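Local coordinates for protein alpha-glucosidase ([Eubacterium] rectale, PDB 6PNR) that probably hydrolyses alpha-glycosidic bonds of sulfoquinovosides, as a family 31 sulfoquinovosidase that is captured here with an aza-sugar inhibitor, at residues A66-L71 with K80-E85; T89-Q94 with P206-I211. One frame throughout, in Å; residues are numbered along the deposited sequence.

Contact 1: residues A66-L71 with K80-E85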
ATOM      1  N   ALA A  66      25.015  42.868  -9.616  1.00 65.73           N
ATOM      2  CA  ALA A  66      23.916  43.817  -9.756  1.00 73.52           C
ATOM      3  C   ALA A  66      22.583  43.103  -9.947  1.00 69.10           C
ATOM      4  O   ALA A  66      21.578  43.473  -9.329  1.00 67.05           O
ATOM      5  CB  ALA A  66      24.190  44.767 -10.923  1.00 70.63           C
ATOM      6  N   ASP A  67      22.558  42.069 -10.788  1.00 69.75           N
ATOM      7  CA  ASP A  67      21.318  41.384 -11.126  1.00 71.15           C
ATOM      8  C   ASP A  67      21.168  40.013 -10.484  1.00 64.90           C
ATOM      9  O   ASP A  67      20.037  39.533 -10.358  1.00 64.92           O
ATOM     10  CB  ASP A  67      21.199  41.225 -12.652  1.00 73.43           C
ATOM     11  CG  ASP A  67      21.118  42.560 -13.376  1.00 80.16           C
ATOM     12  OD1 ASP A  67      22.174  43.209 -13.558  1.00 78.45           O
ATOM     13  OD2 ASP A  67      19.994  42.959 -13.758  1.00 79.62           O
ATOM     14  N   THR A  68      22.261  39.377 -10.073  1.00 63.28           N
ATOM     15  CA  THR A  68      22.238  37.984  -9.666  1.00 54.77           C
ATOM     16  C   THR A  68      22.795  37.820  -8.257  1.00 56.90           C
ATOM     17  O   THR A  68      23.611  38.621  -7.792  1.00 57.30           O
ATOM     18  CB  THR A  68      23.043  37.107 -10.641  1.00 59.56           C
ATOM     19  OG1 THR A  68      24.430  37.171 -10.303  1.00 65.88           O
ATOM     20  CG2 THR A  68      22.871  37.594 -12.075  1.00 56.73           C
ATOM     21  N   VAL A  69      22.326  36.775  -7.580  1.00 51.02           N
ATOM     22  CA  VAL A  69      22.868  36.325  -6.303  1.00 44.31           C
ATOM     23  C   VAL A  69      23.300  34.883  -6.493  1.00 45.87           C
ATOM     24  O   VAL A  69      22.494  34.043  -6.914  1.00 43.61           O
ATOM     25  CB  VAL A  69      21.840  36.445  -5.166  1.00 39.40           C
ATOM     26  CG1 VAL A  69      22.348  35.740  -3.907  1.00 44.90           C
ATOM     27  CG2 VAL A  69      21.523  37.911  -4.881  1.00 51.81           C
ATOM     28  N   ARG A  70      24.564  34.595  -6.206  1.00 38.68           N
ATOM     29  CA  ARG A  70      25.108  33.255  -6.365  1.00 43.41           C
ATOM     30  C   ARG A  70      25.314  32.627  -4.988  1.00 51.22           C
ATOM     31  O   ARG A  70      26.072  33.157  -4.167  1.00 46.59           O
ATOM     32  CB  ARG A  70      26.416  33.276  -7.160  1.00 50.89           C
ATOM     33  CG  ARG A  70      27.004  31.877  -7.380  1.00 58.36           C
ATOM     34  CD  ARG A  70      28.395  31.888  -8.020  1.00 72.14           C
ATOM     35  NE  ARG A  70      28.376  32.343  -9.409  1.00 79.06           N
ATOM     36  CZ  ARG A  70      28.837  33.522  -9.819  1.00 84.96           C
ATOM     37  NH1 ARG A  70      29.366  34.371  -8.946  1.00 85.99           N
ATOM     38  NH2 ARG A  70      28.776  33.853 -11.102  1.00 80.96           N
ATOM     39  N   LEU A  71      24.633  31.505  -4.738  1.00 38.19           N
ATOM     40  CA  LEU A  71      24.783  30.732  -3.512  1.00 44.40           C
ATOM     41  C   LEU A  71      25.566  29.463  -3.831  1.00 45.07           C
ATOM     42  O   LEU A  71      25.101  28.621  -4.610  1.00 39.01           O
ATOM     43  CB  LEU A  71      23.423  30.379  -2.907  1.00 41.97           C
ATOM     44  CG  LEU A  71      22.372  31.483  -2.751  1.00 44.52           C
ATOM     45  CD1 LEU A  71      21.107  30.908  -2.146  1.00 44.42           C
ATOM     46  CD2 LEU A  71      22.882  32.632  -1.900  1.00 45.96           C
ATOM     47  N   LYS A  80      22.048  30.174  -8.897  1.00 42.38           N
ATOM     48  CA  LYS A  80      22.054  31.545  -9.397  1.00 40.26           C
ATOM     49  C   LYS A  80      20.630  32.088  -9.364  1.00 44.96           C
ATOM     50  O   LYS A  80      19.758  31.599 -10.092  1.00 40.20           O
ATOM     51  CB  LYS A  80      22.596  31.613 -10.824  1.00 52.69           C
ATOM     52  CG  LYS A  80      24.109  31.691 -10.972  1.00 58.26           C
ATOM     53  CD  LYS A  80      24.463  32.403 -12.289  1.00 59.79           C
ATOM     54  CE  LYS A  80      25.629  31.737 -13.033  1.00 75.34           C
ATOM     55  NZ  LYS A  80      26.930  31.817 -12.305  1.00 70.99           N
ATOM     56  N   ILE A  81      20.404  33.102  -8.536  1.00 38.83           N
ATOM     57  CA  ILE A  81      19.080  33.652  -8.278  1.00 39.49           C
ATOM     58  C   ILE A  81      18.994  35.034  -8.914  1.00 46.03           C
ATOM     59  O   ILE A  81      19.830  35.902  -8.639  1.00 42.90           O
ATOM     60  CB  ILE A  81      18.810  33.719  -6.768  1.00 40.12           C
ATOM     61  CG1 ILE A  81      19.063  32.339  -6.154  1.00 46.38           C
ATOM     62  CG2 ILE A  81      17.403  34.242  -6.484  1.00 41.33           C
ATOM     63  CD1 ILE A  81      19.018  32.312  -4.662  1.00 47.62           C
ATOM     64  N   LYS A  82      17.988  35.239  -9.761  1.00 41.78           N
ATOM     65  CA  LYS A  82      17.781  36.510 -10.451  1.00 44.01           C
ATOM     66  C   LYS A  82      16.324  36.919 -10.315  1.00 47.99           C
ATOM     67  O   LYS A  82      15.433  36.144 -10.670  1.00 49.40           O
ATOM     68  CB  LYS A  82      18.172  36.389 -11.925  1.00 45.79           C
ATOM     69  CG  LYS A  82      19.668  36.310 -12.126  1.00 51.22           C
ATOM     70  CD  LYS A  82      20.100  35.125 -12.973  1.00 52.31           C
ATOM     71  CE  LYS A  82      20.150  35.463 -14.453  1.00 61.20           C
ATOM     72  NZ  LYS A  82      20.741  34.342 -15.245  1.00 57.70           N
ATOM     73  N   CYS A  83      16.073  38.130  -9.816  1.00 50.56           N
ATOM     74  CA  CYS A  83      14.711  38.529  -9.482  1.00 49.69           C
ATOM     75  C   CYS A  83      14.313  39.829 -10.169  1.00 59.18           C
ATOM     76  O   CYS A  83      15.153  40.621 -10.600  1.00 62.52           O
ATOM     77  CB  CYS A  83      14.525  38.667  -7.971  1.00 51.37           C
ATOM     78  SG  CYS A  83      14.407  37.072  -7.119  1.00 60.49           S
ATOM     79  N   ASP A  84      12.994  40.005 -10.277  1.00 59.93           N
ATOM     80  CA  ASP A  84      12.329  41.210 -10.765  1.00 64.04           C
ATOM     81  C   ASP A  84      11.257  41.613  -9.763  1.00 70.12           C
ATOM     82  O   ASP A  84      11.197  41.068  -8.653  1.00 69.69           O
ATOM     83  CB  ASP A  84      11.679  40.986 -12.137  1.00 57.74           C
ATOM     84  CG  ASP A  84      12.695  40.705 -13.229  1.00 74.97           C
ATOM     85  OD1 ASP A  84      13.889  41.029 -13.025  1.00 73.67           O
ATOM     86  OD2 ASP A  84      12.298  40.167 -14.295  1.00 70.64           O
ATOM     87  N   GLU A  85      10.387  42.547 -10.152  1.00 70.12           N
ATOM     88  CA  GLU A  85       9.237  42.863  -9.314  1.00 73.25           C
ATOM     89  C   GLU A  85       8.235  41.715  -9.273  1.00 70.37           C
ATOM     90  O   GLU A  85       7.461  41.621  -8.312  1.00 70.94           O
ATOM     91  CB  GLU A  85       8.547  44.142  -9.805  1.00 77.98           C
ATOM     92  CG  GLU A  85       7.631  44.802  -8.767  1.00 82.31           C
ATOM     93  CD  GLU A  85       6.348  45.366  -9.370  1.00 89.16           C
ATOM     94  OE1 GLU A  85       5.664  44.625 -10.110  1.00 85.68           O
ATOM     95  OE2 GLU A  85       6.024  46.548  -9.106  1.00 91.03           O
TER
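L71 and I81 each start their side chain beside the backbone N, L71 CG at chi1 -48° and I81 CG1 at chi1 -53°, and the extended second torsion of each carries its CD1 to the other. The two side chains cross at a slant, L71 CD1 lying 3.6 Å from I81 CD1, and F10 of strand 10-14 touches both residues. This is the beta hairpin of strands 68-73 and 77-83, whose short segments run antiparallel at 156°. V69 and I81 form a hydrogen-bonded pair: V69 N donates to I81 O at 2.8 Å, and I81 N returns a bond of equal length to V69 O. V69 and I81 lie on the buried face, CB to CB 4.4 Å.

The other face carries T68, R70, K80 and K82. T68 CG2 presses against the aliphatic chain of K82, 3.5 Å from CG, which is tight for two carbons, while T68 OG1 bonds to T65 OG1. R70 and K80 run alongside each other in the same direction and bring two positive groups together, an arrangement that probably costs electrostatic energy. K80 NZ sits at the edge of the R70 guanidinium and in its plane, 3.0 Å from NH2.

Contact 2: residues T89-Q94 with P206-I211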
ATOM      1  N   THR A  89      14.043  33.573 -10.892  1.00 38.95           N
ATOM      2  CA  THR A  89      14.528  32.300 -11.393  1.00 36.30           C
ATOM      3  C   THR A  89      15.726  31.866 -10.559  1.00 41.32           C
ATOM      4  O   THR A  89      16.556  32.692 -10.165  1.00 39.60           O
ATOM      5  CB  THR A  89      14.905  32.372 -12.878  1.00 45.23           C
ATOM      6  OG1 THR A  89      15.953  33.328 -13.072  1.00 45.22           O
ATOM      7  CG2 THR A  89      13.686  32.771 -13.721  1.00 45.04           C
ATOM      8  N   ILE A  90      15.790  30.574 -10.267  1.00 33.34           N
ATOM      9  CA  ILE A  90      16.926  29.970  -9.590  1.00 33.25           C
ATOM     10  C   ILE A  90      17.480  28.911 -10.527  1.00 39.60           C
ATOM     11  O   ILE A  90      16.826  27.892 -10.767  1.00 36.12           O
ATOM     12  CB  ILE A  90      16.535  29.356  -8.242  1.00 34.92           C
ATOM     13  CG1 ILE A  90      15.677  30.337  -7.447  1.00 36.71           C
ATOM     14  CG2 ILE A  90      17.780  28.943  -7.470  1.00 33.15           C
ATOM     15  CD1 ILE A  90      15.216  29.794  -6.121  1.00 36.24           C
ATOM     16  N   ASP A  91      18.674  29.147 -11.064  1.00 34.16           N
ATOM     17  CA  ASP A  91      19.347  28.189 -11.925  1.00 36.02           C
ATOM     18  C   ASP A  91      20.325  27.385 -11.080  1.00 42.73           C
ATOM     19  O   ASP A  91      21.079  27.961 -10.289  1.00 42.83           O
ATOM     20  CB  ASP A  91      20.073  28.906 -13.069  1.00 41.81           C
ATOM     21  CG  ASP A  91      19.128  29.730 -13.938  1.00 47.52           C
ATOM     22  OD1 ASP A  91      18.226  29.142 -14.574  1.00 48.62           O
ATOM     23  OD2 ASP A  91      19.277  30.974 -13.979  1.00 53.21           O
ATOM     24  N   PHE A  92      20.292  26.059 -11.227  1.00 37.25           N
ATOM     25  CA  PHE A  92      21.090  25.147 -10.415  1.00 35.61           C
ATOM     26  C   PHE A  92      22.179  24.513 -11.260  1.00 43.40           C
ATOM     27  O   PHE A  92      21.898  23.937 -12.317  1.00 41.03           O
ATOM     28  CB  PHE A  92      20.229  24.038  -9.798  1.00 42.21           C
ATOM     29  CG  PHE A  92      19.224  24.535  -8.807  1.00 37.80           C
ATOM     30  CD1 PHE A  92      19.613  24.883  -7.524  1.00 38.93           C
ATOM     31  CD2 PHE A  92      17.893  24.659  -9.157  1.00 36.83           C
ATOM     32  CE1 PHE A  92      18.692  25.345  -6.616  1.00 38.98           C
ATOM     33  CE2 PHE A  92      16.968  25.121  -8.251  1.00 36.04           C
ATOM     34  CZ  PHE A  92      17.365  25.464  -6.978  1.00 38.48           C
ATOM     35  N   GLU A  93      23.417  24.609 -10.788  1.00 40.73           N
ATOM     36  CA  GLU A  93      24.539  23.899 -11.380  1.00 45.55           C
ATOM     37  C   GLU A  93      24.962  22.771 -10.449  1.00 40.25           C
ATOM     38  O   GLU A  93      25.200  22.999  -9.257  1.00 43.03           O
ATOM     39  CB  GLU A  93      25.710  24.847 -11.643  1.00 48.34           C
ATOM     40  CG  GLU A  93      26.866  24.191 -12.375  1.00 50.54           C
ATOM     41  CD  GLU A  93      28.002  25.158 -12.659  1.00 59.41           C
ATOM     42  OE1 GLU A  93      27.851  26.366 -12.361  1.00 50.23           O
ATOM     43  OE2 GLU A  93      29.044  24.703 -13.180  1.00 63.99           O
ATOM     44  N   GLN A  94      25.057  21.565 -10.993  1.00 38.49           N
ATOM     45  CA  GLN A  94      25.422  20.386 -10.218  1.00 38.46           C
ATOM     46  C   GLN A  94      26.933  20.183 -10.266  1.00 44.11           C
ATOM     47  O   GLN A  94      27.499  19.944 -11.339  1.00 41.18           O
ATOM     48  CB  GLN A  94      24.695  19.159 -10.760  1.00 40.14           C
ATOM     49  CG  GLN A  94      25.194  17.826 -10.229  1.00 41.16           C
ATOM     50  CD  GLN A  94      24.290  16.682 -10.656  1.00 41.32           C
ATOM     51  OE1 GLN A  94      23.339  16.882 -11.413  1.00 40.52           O
ATOM     52  NE2 GLN A  94      24.571  15.483 -10.159  1.00 39.23           N
ATOM     53  N   PRO A 206      17.455  19.763 -10.813  1.00 28.96           N
ATOM     54  CA  PRO A 206      16.702  20.447 -11.867  1.00 36.18           C
ATOM     55  C   PRO A 206      17.468  21.635 -12.421  1.00 37.18           C
ATOM     56  O   PRO A 206      18.203  22.313 -11.702  1.00 38.24           O
ATOM     57  CB  PRO A 206      15.430  20.907 -11.144  1.00 32.82           C
ATOM     58  CG  PRO A 206      15.896  21.153  -9.747  1.00 34.30           C
ATOM     59  CD  PRO A 206      16.951  20.096  -9.471  1.00 33.11           C
ATOM     60  N   LYS A 207      17.266  21.895 -13.717  1.00 36.61           N
ATOM     61  CA  LYS A 207      17.920  23.037 -14.354  1.00 34.98           C
ATOM     62  C   LYS A 207      17.569  24.337 -13.657  1.00 38.42           C
ATOM     63  O   LYS A 207      18.435  25.197 -13.456  1.00 40.47           O
ATOM     64  CB  LYS A 207      17.530  23.124 -15.833  1.00 43.58           C
ATOM     65  CG  LYS A 207      18.299  22.187 -16.743  1.00 50.77           C
ATOM     66  CD  LYS A 207      17.868  22.350 -18.205  1.00 65.72           C
ATOM     67  CE  LYS A 207      16.520  21.673 -18.492  1.00 60.27           C
ATOM     68  NZ  LYS A 207      16.580  20.178 -18.374  1.00 49.30           N
ATOM     69  N   GLN A 208      16.311  24.501 -13.268  1.00 33.81           N
ATOM     70  CA  GLN A 208      15.847  25.809 -12.840  1.00 32.45           C
ATOM     71  C   GLN A 208      14.544  25.661 -12.079  1.00 34.07           C
ATOM     72  O   GLN A 208      13.729  24.780 -12.372  1.00 34.74           O
ATOM     73  CB  GLN A 208      15.643  26.745 -14.042  1.00 38.33           C
ATOM     74  CG  GLN A 208      15.126  28.120 -13.695  1.00 38.38           C
ATOM     75  CD  GLN A 208      14.728  28.921 -14.932  1.00 48.13           C
ATOM     76  OE1 GLN A 208      13.553  28.965 -15.313  1.00 42.82           O
ATOM     77  NE2 GLN A 208      15.710  29.550 -15.565  1.00 43.41           N
ATOM     78  N   ILE A 209      14.361  26.533 -11.097  1.00 35.28           N
ATOM     79  CA  ILE A 209      13.075  26.729 -10.447  1.00 30.29           C
ATOM     80  C   ILE A 209      12.646  28.160 -10.724  1.00 38.72           C
ATOM     81  O   ILE A 209      13.458  29.090 -10.625  1.00 36.73           O
ATOM     82  CB  ILE A 209      13.138  26.423  -8.939  1.00 34.41           C
ATOM     83  CG1 ILE A 209      13.292  24.903  -8.733  1.00 34.50           C
ATOM     84  CG2 ILE A 209      11.889  26.973  -8.217  1.00 31.70           C
ATOM     85  CD1 ILE A 209      13.436  24.450  -7.283  1.00 31.94           C
ATOM     86  N   ARG A 210      11.384  28.323 -11.109  1.00 33.47           N
ATOM     87  CA  ARG A 210      10.810  29.594 -11.518  1.00 33.11           C
ATOM     88  C   ARG A 210       9.684  29.951 -10.561  1.00 32.61           C
ATOM     89  O   ARG A 210       8.849  29.099 -10.233  1.00 34.85           O
ATOM     90  CB  ARG A 210      10.299  29.494 -12.957  1.00 34.78           C
ATOM     91  CG  ARG A 210       9.681  30.740 -13.499  1.00 37.88           C
ATOM     92  CD  ARG A 210       9.175  30.494 -14.907  1.00 38.01           C
ATOM     93  NE  ARG A 210       8.497  31.673 -15.406  1.00 42.62           N
ATOM     94  CZ  ARG A 210       9.084  32.594 -16.163  1.00 43.92           C
ATOM     95  NH1 ARG A 210      10.356  32.439 -16.523  1.00 40.20           N
ATOM     96  NH2 ARG A 210       8.394  33.655 -16.568  1.00 41.75           N
ATOM     97  N   ILE A 211       9.684  31.189 -10.082  1.00 30.85           N
ATOM     98  CA  ILE A 211       8.673  31.671  -9.146  1.00 32.87           C
ATOM     99  C   ILE A 211       8.166  33.011  -9.653  1.00 39.46           C
ATOM    100  O   ILE A 211       8.960  33.911  -9.940  1.00 32.96           O
ATOM    101  CB  ILE A 211       9.227  31.822  -7.719  1.00 31.76           C
ATOM    102  CG1 ILE A 211       9.927  30.544  -7.257  1.00 39.02           C
ATOM    103  CG2 ILE A 211       8.105  32.207  -6.773  1.00 39.21           C
ATOM    104  CD1 ILE A 211      10.478  30.629  -5.829  1.00 33.36           C
TER
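D91 and Q208 make the side-chain hydrogen bond of this contact: Q208 NE2 donates to D91 OD1 at 2.7 Å, nearly straight at 172°. The acceptor lies in the amide plane of Q208, and the donor reaches the syn side of OD1, 17° out of the carboxylate plane. The two groups lie alongside each other with their planes turned by 52°. In Q208, CG is anti to the backbone N and the chain runs extended beyond it, which takes the amide to D91, and T89 CB packs 4.0 Å from NE2. An alanine in place of Q208 would probably leave D91 OD1 without this amide donor and open a gap beside T89.

On the buried face, F92 and I209 meet edge-on, I209 CG1 lying in the plane of the ring 3.7 Å from CE2. P206 CG approaches the same ring at CD2, 4.1 Å away.

Backbone bonds set these groups in place. I90 and I209 are a hydrogen-bonded antiparallel pair, joined by I90 N to I209 O and I209 N to I90 O. Next to it, F92 N donates a hydrogen bond to K207 O at 3.0 Å.

Further out, F102 turns edge-to-face to F92, and F104 touches I90, F92 and I209, so strand 101-107 of a second sheet covers the apolar side. R210 NE hydrogen-bonds to Y179 OH, and its NH2 forms a salt bridge with E212. Two antiparallel sheets packed through their apolar faces, here I90, F92 and I209 against F102 and F104, form a beta sandwich, consistent with the N-terminal domain of family 31 glycosidases.

How the contacts relate
From the N terminus, contact 1 comes first and closes a short loop: 66-71 and 80-85 are the arms of a hairpin separated by eight residues. The chain then turns back into strand 87-94, and contact 2 pairs it with 206-211 after 111 intervening residues, some of which form strands of two sheets. The contacts are in series, neither nesting nor crossing, with centres 11 Å apart. Strands 77-83 and 87-94 join them as neighbours, through probable hydrogen bonds K80 N to D91 O (2.8 Å) and T89 N to K82 O (2.9 Å). Together they tie four adjacent strands of one antiparallel sheet, local hairpins to a distant return strand.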